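Local atomic coordinates of formimidoylglutamase (Bacillus subtilis, PDB entry 3M1R), a protein that catalyses the manganese-dependent hydrolysis of N-formimidoyl-L-glutamate to L-glutamate and formamide in the breakdown of histidine. Residues D245-D250 with I288-P293; V45-S50 with D129-Y134. All coordinates share one frame; numbering follows the deposited sequence.

In the fold
Contacts 1 and 2 lie at the C-terminal strand ends of the central parallel sheet, where such sheets commonly place their chemistry. Contact 1 joins the ends of neighbouring strands 239-245 and 283-289; contact 2 joins the loops that follow strands 39-45 and 121-127, also neighbours. Their centres lie about 12 Å apart, and both supply ligands to one calcium ion, Asp-245 from contact 1 and Asn-130 from contact 2; contact 1 also supplies Asp-247 to the second ion. The two also meet directly: Glu-290 OE1 lies 2.6 Å from the backbone N of Asn-130, a probable hydrogen bond. Asp-153, His-155 and Asp-157 complete the protein ligands of the two-metal site, where calcium probably stands in for manganese.

Contact 1. Residues D245-D250 with I288-P293; sequences DMDVLD and IVEVDP. With CA (calcium ion), chain B; CA (calcium ion), chain C.
Selenomethionine Met-246 and Val-289 share the backbone bond of the parallel bridge that pairs Asp-245 with Val-289 where the two strands end: Met-246 N donates to Val-289 O over 3.0 Å, almost straight at 175°. Apolar contact grows outward from it. The CG of Met-246 touches two methyl groups, Ile-288 CG2 and, more tightly, Val-291 CG2 at 3.4 Å, while bends at chi2 and chi3 lead the rest of its chain away. Val-289 CG2 packs against the backbone of Asp-245, 3.5 Å from its CA.

Metal bonds engage two of the carboxylates, those of Asp-245 and Asp-247. With CG anti to the backbone N (chi1 178°), Asp-245 extends OD2 to bridge both calcium ions, at 2.6 Å from the one it shares with Asp-247 and 2.5 Å from the other. Asp-247 grips the first with both oxygens, OD1 at 2.4 Å and OD2 at 2.5 Å.

Water-mediated bonding adds a second shell, one molecule donating to Asp-247 OD2 and to OE2 of Glu-290, whose other oxygen turns to Asn-130. A bridging aspartate at a strand end, with a chelating aspartate two residues on, is characteristic of the binuclear manganese site of the arginase fold.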
ATOM      1  N   ASP D 245     -26.378  -5.875   2.513  1.00 33.87           N
ATOM      2  CA  ASP D 245     -25.318  -5.855   1.521  1.00 31.15           C
ATOM      3  C   ASP D 245     -24.587  -4.548   1.761  1.00 31.14           C
ATOM      4  O   ASP D 245     -25.150  -3.471   1.612  1.00 36.04           O
ATOM      5  CB  ASP D 245     -25.912  -5.909   0.121  1.00 26.66           C
ATOM      6  CG  ASP D 245     -24.856  -5.844  -0.980  1.00 32.98           C
ATOM      7  OD1 ASP D 245     -23.753  -5.299  -0.792  1.00 31.84           O
ATOM      8  OD2 ASP D 245     -25.154  -6.365  -2.057  1.00 44.32           O
HETATM    9  N   MSE D 246     -23.338  -4.651   2.178  1.00 29.54           N
HETATM   10  CA  MSE D 246     -22.620  -3.481   2.667  1.00 35.04           C
HETATM   11  C   MSE D 246     -22.404  -2.440   1.582  1.00 33.03           C
HETATM   12  O   MSE D 246     -22.125  -1.284   1.884  1.00 32.54           O
HETATM   13  CB  MSE D 246     -21.289  -3.883   3.330  1.00 29.04           C
HETATM   14  CG  MSE D 246     -21.470  -4.650   4.652  1.00 26.54           C
HETATM   15 SE   MSE D 246     -22.335  -3.625   6.111  0.88 38.94          SE
HETATM   16  CE  MSE D 246     -20.809  -2.469   6.528  1.00 34.20           C
ATOM     17  N   ASP D 247     -22.567  -2.822   0.316  1.00 29.36           N
ATOM     18  CA  ASP D 247     -22.339  -1.845  -0.742  1.00 27.71           C
ATOM     19  C   ASP D 247     -23.491  -0.853  -0.883  1.00 28.67           C
ATOM     20  O   ASP D 247     -23.409   0.079  -1.677  1.00 32.93           O
ATOM     21  CB  ASP D 247     -21.932  -2.485  -2.083  1.00 32.58           C
ATOM     22  CG  ASP D 247     -23.051  -3.262  -2.729  1.00 42.35           C
ATOM     23  OD1 ASP D 247     -24.251  -2.947  -2.474  1.00 37.08           O
ATOM     24  OD2 ASP D 247     -22.717  -4.190  -3.502  1.00 39.98           O
ATOM     25  N   VAL D 248     -24.528  -1.023  -0.070  1.00 28.38           N
ATOM     26  CA  VAL D 248     -25.552   0.011   0.081  1.00 29.84           C
ATOM     27  C   VAL D 248     -24.915   1.288   0.659  1.00 31.52           C
ATOM     28  O   VAL D 248     -25.415   2.393   0.468  1.00 30.26           O
ATOM     29  CB  VAL D 248     -26.688  -0.468   1.016  1.00 27.04           C
ATOM     30  CG1 VAL D 248     -26.265  -0.382   2.499  1.00 25.40           C
ATOM     31  CG2 VAL D 248     -27.951   0.332   0.782  1.00 27.44           C
ATOM     32  N   LEU D 249     -23.802   1.119   1.368  1.00 25.61           N
ATOM     33  CA  LEU D 249     -23.118   2.248   1.977  1.00 31.35           C
ATOM     34  C   LEU D 249     -22.320   2.992   0.933  1.00 33.51           C
ATOM     35  O   LEU D 249     -21.849   2.405  -0.029  1.00 31.26           O
ATOM     36  CB  LEU D 249     -22.163   1.790   3.089  1.00 23.18           C
ATOM     37  CG  LEU D 249     -22.818   1.213   4.335  1.00 30.93           C
ATOM     38  CD1 LEU D 249     -21.805   0.412   5.150  1.00 30.96           C
ATOM     39  CD2 LEU D 249     -23.475   2.321   5.198  1.00 22.66           C
ATOM     40  N   ASP D 250     -22.185   4.292   1.148  1.00 33.11           N
ATOM     41  CA  ASP D 250     -21.392   5.163   0.313  1.00 25.55           C
ATOM     42  C   ASP D 250     -19.928   4.754   0.336  1.00 30.11           C
ATOM     43  O   ASP D 250     -19.398   4.338   1.384  1.00 29.98           O
ATOM     44  CB  ASP D 250     -21.518   6.597   0.819  1.00 30.42           C
ATOM     45  CG  ASP D 250     -20.893   7.607  -0.126  1.00 34.02           C
ATOM     46  OD1 ASP D 250     -21.583   8.057  -1.070  1.00 37.08           O
ATOM     47  OD2 ASP D 250     -19.717   7.951   0.082  1.00 33.33           O
ATOM     48  N   ILE D 288     -24.753 -10.436   6.633  1.00 38.08           N
ATOM     49  CA  ILE D 288     -23.986  -9.341   6.075  1.00 43.07           C
ATOM     50  C   ILE D 288     -23.164  -9.863   4.912  1.00 41.41           C
ATOM     51  O   ILE D 288     -22.431 -10.850   5.047  1.00 41.34           O
ATOM     52  CB  ILE D 288     -23.073  -8.747   7.127  1.00 41.17           C
ATOM     53  CG1 ILE D 288     -23.930  -8.232   8.287  1.00 32.10           C
ATOM     54  CG2 ILE D 288     -22.193  -7.638   6.519  1.00 28.24           C
ATOM     55  CD1 ILE D 288     -23.110  -7.790   9.453  1.00 35.81           C
ATOM     56  N   VAL D 289     -23.317  -9.225   3.759  1.00 31.75           N
ATOM     57  CA  VAL D 289     -22.588  -9.652   2.583  1.00 36.29           C
ATOM     58  C   VAL D 289     -21.805  -8.514   1.952  1.00 34.99           C
ATOM     59  O   VAL D 289     -22.007  -7.337   2.271  1.00 33.13           O
ATOM     60  CB  VAL D 289     -23.527 -10.283   1.511  1.00 30.28           C
ATOM     61  CG1 VAL D 289     -24.125 -11.575   2.019  1.00 33.73           C
ATOM     62  CG2 VAL D 289     -24.624  -9.296   1.100  1.00 32.71           C
ATOM     63  N   GLU D 290     -20.884  -8.914   1.081  1.00 30.48           N
ATOM     64  CA  GLU D 290     -20.159  -8.033   0.179  1.00 31.15           C
ATOM     65  C   GLU D 290     -19.073  -7.195   0.843  1.00 32.97           C
ATOM     66  O   GLU D 290     -18.605  -6.212   0.281  1.00 34.20           O
ATOM     67  CB  GLU D 290     -21.129  -7.200  -0.676  1.00 25.71           C
ATOM     68  CG  GLU D 290     -21.927  -8.063  -1.669  1.00 32.50           C
ATOM     69  CD  GLU D 290     -21.061  -8.693  -2.803  1.00 51.90           C
ATOM     70  OE1 GLU D 290     -21.160  -9.916  -3.052  1.00 48.54           O
ATOM     71  OE2 GLU D 290     -20.294  -7.966  -3.469  1.00 51.84           O
ATOM     72  N   VAL D 291     -18.632  -7.613   2.021  1.00 31.43           N
ATOM     73  CA  VAL D 291     -17.411  -7.046   2.580  1.00 29.94           C
ATOM     74  C   VAL D 291     -16.179  -7.716   1.967  1.00 28.04           C
ATOM     75  O   VAL D 291     -16.066  -8.939   1.972  1.00 32.47           O
ATOM     76  CB  VAL D 291     -17.387  -7.188   4.103  1.00 31.19           C
ATOM     77  CG1 VAL D 291     -16.052  -6.709   4.678  1.00 26.20           C
ATOM     78  CG2 VAL D 291     -18.553  -6.417   4.702  1.00 27.91           C
ATOM     79  N   ASP D 292     -15.246  -6.923   1.448  1.00 25.31           N
ATOM     80  CA  ASP D 292     -14.026  -7.499   0.889  1.00 25.88           C
ATOM     81  C   ASP D 292     -12.779  -6.907   1.567  1.00 24.65           C
ATOM     82  O   ASP D 292     -12.301  -5.833   1.215  1.00 31.18           O
ATOM     83  CB  ASP D 292     -13.993  -7.323  -0.636  1.00 33.32           C
ATOM     84  CG  ASP D 292     -12.825  -8.080  -1.307  1.00 36.94           C
ATOM     85  OD1 ASP D 292     -11.884  -8.506  -0.599  1.00 37.82           O
ATOM     86  OD2 ASP D 292     -12.856  -8.236  -2.555  1.00 30.14           O
ATOM     87  N   PRO D 293     -12.252  -7.620   2.550  1.00 27.44           N
ATOM     88  CA  PRO D 293     -11.081  -7.162   3.293  1.00 29.54           C
ATOM     89  C   PRO D 293      -9.881  -6.837   2.400  1.00 29.47           C
ATOM     90  O   PRO D 293      -9.106  -5.965   2.789  1.00 31.83           O
ATOM     91  CB  PRO D 293     -10.733  -8.370   4.167  1.00 31.12           C
ATOM     92  CG  PRO D 293     -11.976  -9.179   4.226  1.00 32.63           C
ATOM     93  CD  PRO D 293     -12.689  -8.967   2.959  1.00 28.81           C
TER
HETATM   94 CA    CA B 321     -25.110  -4.617  -3.941  1.00 37.99          CA
HETATM   95 CA    CA C 322     -26.161  -6.824  -4.333  1.00 84.93          CA
HETATM   96  O   HOH W   1     -20.198  -5.094  -4.083  1.00 32.15           O

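Contact 2. Residues V45-S50 with D129-Y134; sequences VPLSKS and DNSISY. With CA (calcium ion), chain C.
Ser-50 meets Asp-129 at an Asx turn that opens the loop after strand 121-127, at the metal-bearing C-terminal end of the parallel sheet of the arginase fold. The tight part of the contact is polar and centres on the Asp-129 carboxylate. Its OD2 takes the hydroxyl of Ser-50, OG to OD2 2.6 Å, on the syn lone pair, and also accepts from Ser-51 OG. Its OD1 closes the turn, accepting from Ser-131 OG at 2.7 Å on the syn lone pair and from Ser-131 N, which comes from 43° out of the carboxylate plane. These bonds hold both oxygens and fix the rotation of the group. Main chain joins main chain alongside, where Asp-129 N donates to Leu-47 O at 2.7 Å.

An alanine at Asp-129 would probably leave the Ser-50 and Ser-131 hydroxyls without their acceptor and let the turn that carries Asn-130 to the calcium ion shift.

Next to this polar part, Val-45 and Ile-132 meet tip to tip, Val-45 CG1 to Ile-132 CG2 3.6 Å, and Leu-47, its CG anti to the backbone N (chi1 179°), runs past Ile-132 in the opposite direction with CD2 4.0 Å from Ile-132 CG2.

The outer side is looser. Lys-49 starts away from the 129-134 segment and is partly exposed; the lysine extends nearly straight, and its NZ donates to Val-97 O and to the backbone O of Ser-51 of a neighbouring subunit.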
ATOM      1  N   VAL D  45     -19.909 -17.875   6.406  1.00 42.52           N
ATOM      2  CA  VAL D  45     -20.143 -18.465   5.080  1.00 37.42           C
ATOM      3  C   VAL D  45     -19.143 -17.845   4.100  1.00 39.59           C
ATOM      4  O   VAL D  45     -19.473 -16.897   3.390  1.00 41.43           O
ATOM      5  CB  VAL D  45     -21.565 -18.179   4.569  1.00 38.85           C
ATOM      6  CG1 VAL D  45     -21.816 -18.867   3.204  1.00 41.92           C
ATOM      7  CG2 VAL D  45     -22.608 -18.600   5.594  1.00 33.62           C
ATOM      8  N   PRO D  46     -17.909 -18.363   4.083  1.00 34.51           N
ATOM      9  CA  PRO D  46     -16.798 -17.781   3.329  1.00 35.91           C
ATOM     10  C   PRO D  46     -16.824 -18.129   1.835  1.00 38.22           C
ATOM     11  O   PRO D  46     -15.846 -18.685   1.339  1.00 40.48           O
ATOM     12  CB  PRO D  46     -15.560 -18.420   3.976  1.00 37.27           C
ATOM     13  CG  PRO D  46     -16.079 -19.512   4.898  1.00 40.32           C
ATOM     14  CD  PRO D  46     -17.538 -19.638   4.712  1.00 41.73           C
ATOM     15  N   LEU D  47     -17.914 -17.815   1.142  1.00 39.68           N
ATOM     16  CA  LEU D  47     -18.014 -18.050  -0.298  1.00 46.16           C
ATOM     17  C   LEU D  47     -17.816 -16.744  -1.057  1.00 46.25           C
ATOM     18  O   LEU D  47     -18.495 -15.751  -0.788  1.00 40.87           O
ATOM     19  CB  LEU D  47     -19.376 -18.657  -0.650  1.00 45.81           C
ATOM     20  CG  LEU D  47     -19.717 -18.957  -2.116  1.00 43.55           C
ATOM     21  CD1 LEU D  47     -18.983 -20.181  -2.617  1.00 47.50           C
ATOM     22  CD2 LEU D  47     -21.196 -19.174  -2.278  1.00 38.02           C
ATOM     23  N   SER D  48     -16.893 -16.741  -2.010  1.00 47.25           N
ATOM     24  CA  SER D  48     -16.694 -15.555  -2.820  1.00 47.05           C
ATOM     25  C   SER D  48     -16.334 -15.873  -4.264  1.00 44.87           C
ATOM     26  O   SER D  48     -16.111 -14.962  -5.061  1.00 41.52           O
ATOM     27  CB  SER D  48     -15.633 -14.635  -2.193  1.00 55.23           C
ATOM     28  OG  SER D  48     -14.397 -15.311  -2.021  1.00 61.61           O
ATOM     29  N   LYS D  49     -16.273 -17.153  -4.611  1.00 47.64           N
ATOM     30  CA  LYS D  49     -15.897 -17.519  -5.978  1.00 57.11           C
ATOM     31  C   LYS D  49     -17.062 -17.390  -6.957  1.00 62.54           C
ATOM     32  O   LYS D  49     -16.870 -17.443  -8.172  1.00 63.52           O
ATOM     33  CB  LYS D  49     -15.258 -18.912  -6.031  1.00 56.93           C
ATOM     34  CG  LYS D  49     -13.746 -18.864  -5.845  1.00 60.98           C
ATOM     35  CD  LYS D  49     -13.148 -20.237  -5.585  1.00 64.63           C
ATOM     36  CE  LYS D  49     -11.682 -20.118  -5.206  1.00 64.08           C
ATOM     37  NZ  LYS D  49     -11.098 -21.403  -4.724  1.00 67.11           N
ATOM     38  N   SER D  50     -18.263 -17.199  -6.419  1.00 62.10           N
ATOM     39  CA  SER D  50     -19.459 -16.983  -7.236  1.00 67.51           C
ATOM     40  C   SER D  50     -19.521 -15.551  -7.755  1.00 63.37           C
ATOM     41  O   SER D  50     -20.248 -15.248  -8.707  1.00 63.08           O
ATOM     42  CB  SER D  50     -20.719 -17.303  -6.432  1.00 68.87           C
ATOM     43  OG  SER D  50     -20.564 -16.872  -5.094  1.00 71.34           O
ATOM     44  N   ASP D 129     -20.095 -13.600  -0.248  1.00 34.34           N
ATOM     45  CA  ASP D 129     -20.577 -12.653  -1.240  1.00 39.67           C
ATOM     46  C   ASP D 129     -22.100 -12.691  -1.332  1.00 31.81           C
ATOM     47  O   ASP D 129     -22.745 -13.441  -0.611  1.00 29.72           O
ATOM     48  CB  ASP D 129     -19.923 -12.910  -2.603  1.00 40.66           C
ATOM     49  CG  ASP D 129     -20.354 -14.220  -3.221  1.00 46.52           C
ATOM     50  OD1 ASP D 129     -21.452 -14.717  -2.875  1.00 43.37           O
ATOM     51  OD2 ASP D 129     -19.586 -14.755  -4.055  1.00 50.96           O
ATOM     52  N   ASN D 130     -22.671 -11.896  -2.228  1.00 36.06           N
ATOM     53  CA  ASN D 130     -24.116 -11.741  -2.247  1.00 44.01           C
ATOM     54  C   ASN D 130     -24.860 -13.017  -2.623  1.00 40.74           C
ATOM     55  O   ASN D 130     -26.035 -13.182  -2.285  1.00 42.20           O
ATOM     56  CB  ASN D 130     -24.553 -10.559  -3.128  1.00 49.13           C
ATOM     57  CG  ASN D 130     -25.750  -9.807  -2.533  1.00 58.73           C
ATOM     58  OD1 ASN D 130     -25.935  -8.614  -2.785  1.00 52.57           O
ATOM     59  ND2 ASN D 130     -26.562 -10.511  -1.716  1.00 58.64           N
ATOM     60  N   SER D 131     -24.174 -13.930  -3.303  1.00 33.28           N
ATOM     61  CA  SER D 131     -24.850 -15.124  -3.823  1.00 32.36           C
ATOM     62  C   SER D 131     -25.400 -16.030  -2.717  1.00 33.35           C
ATOM     63  O   SER D 131     -26.283 -16.829  -2.974  1.00 41.54           O
ATOM     64  CB  SER D 131     -23.904 -15.929  -4.708  1.00 37.04           C
ATOM     65  OG  SER D 131     -22.978 -16.643  -3.915  1.00 40.86           O
ATOM     66  N   ILE D 132     -24.877 -15.908  -1.489  1.00 35.16           N
ATOM     67  CA  ILE D 132     -25.287 -16.805  -0.404  1.00 35.68           C
ATOM     68  C   ILE D 132     -26.727 -16.572   0.028  1.00 42.79           C
ATOM     69  O   ILE D 132     -27.320 -17.426   0.678  1.00 44.56           O
ATOM     70  CB  ILE D 132     -24.363 -16.712   0.857  1.00 31.73           C
ATOM     71  CG1 ILE D 132     -24.670 -15.458   1.682  1.00 30.61           C
ATOM     72  CG2 ILE D 132     -22.887 -16.740   0.451  1.00 35.79           C
ATOM     73  CD1 ILE D 132     -23.988 -15.436   3.063  1.00 29.28           C
ATOM     74  N   SER D 133     -27.282 -15.416  -0.329  1.00 42.32           N
ATOM     75  CA  SER D 133     -28.623 -15.044   0.121  1.00 39.93           C
ATOM     76  C   SER D 133     -29.703 -15.974  -0.403  1.00 45.18           C
ATOM     77  O   SER D 133     -30.794 -16.085   0.184  1.00 46.47           O
ATOM     78  CB  SER D 133     -28.947 -13.596  -0.251  1.00 40.63           C
ATOM     79  OG  SER D 133     -28.078 -12.708   0.424  1.00 41.48           O
ATOM     80  N   TYR D 134     -29.417 -16.654  -1.503  1.00 46.65           N
ATOM     81  CA  TYR D 134     -30.371 -17.630  -1.988  1.00 47.44           C
ATOM     82  C   TYR D 134     -30.489 -18.782  -1.003  1.00 51.51           C
ATOM     83  O   TYR D 134     -31.588 -19.117  -0.564  1.00 55.89           O
ATOM     84  CB  TYR D 134     -29.984 -18.170  -3.355  1.00 48.51           C
ATOM     85  CG  TYR D 134     -30.781 -19.387  -3.728  1.00 49.57           C
ATOM     86  CD1 TYR D 134     -32.033 -19.263  -4.325  1.00 47.32           C
ATOM     87  CD2 TYR D 134     -30.289 -20.664  -3.487  1.00 53.10           C
ATOM     88  CE1 TYR D 134     -32.769 -20.378  -4.677  1.00 51.41           C
ATOM     89  CE2 TYR D 134     -31.027 -21.796  -3.839  1.00 54.30           C
ATOM     90  CZ  TYR D 134     -32.265 -21.639  -4.424  1.00 54.42           C
ATOM     91  OH  TYR D 134     -33.002 -22.745  -4.769  1.00 61.28           O
TER
HETATM   92 CA    CA C 322     -26.161  -6.824  -4.333  1.00 84.93          CA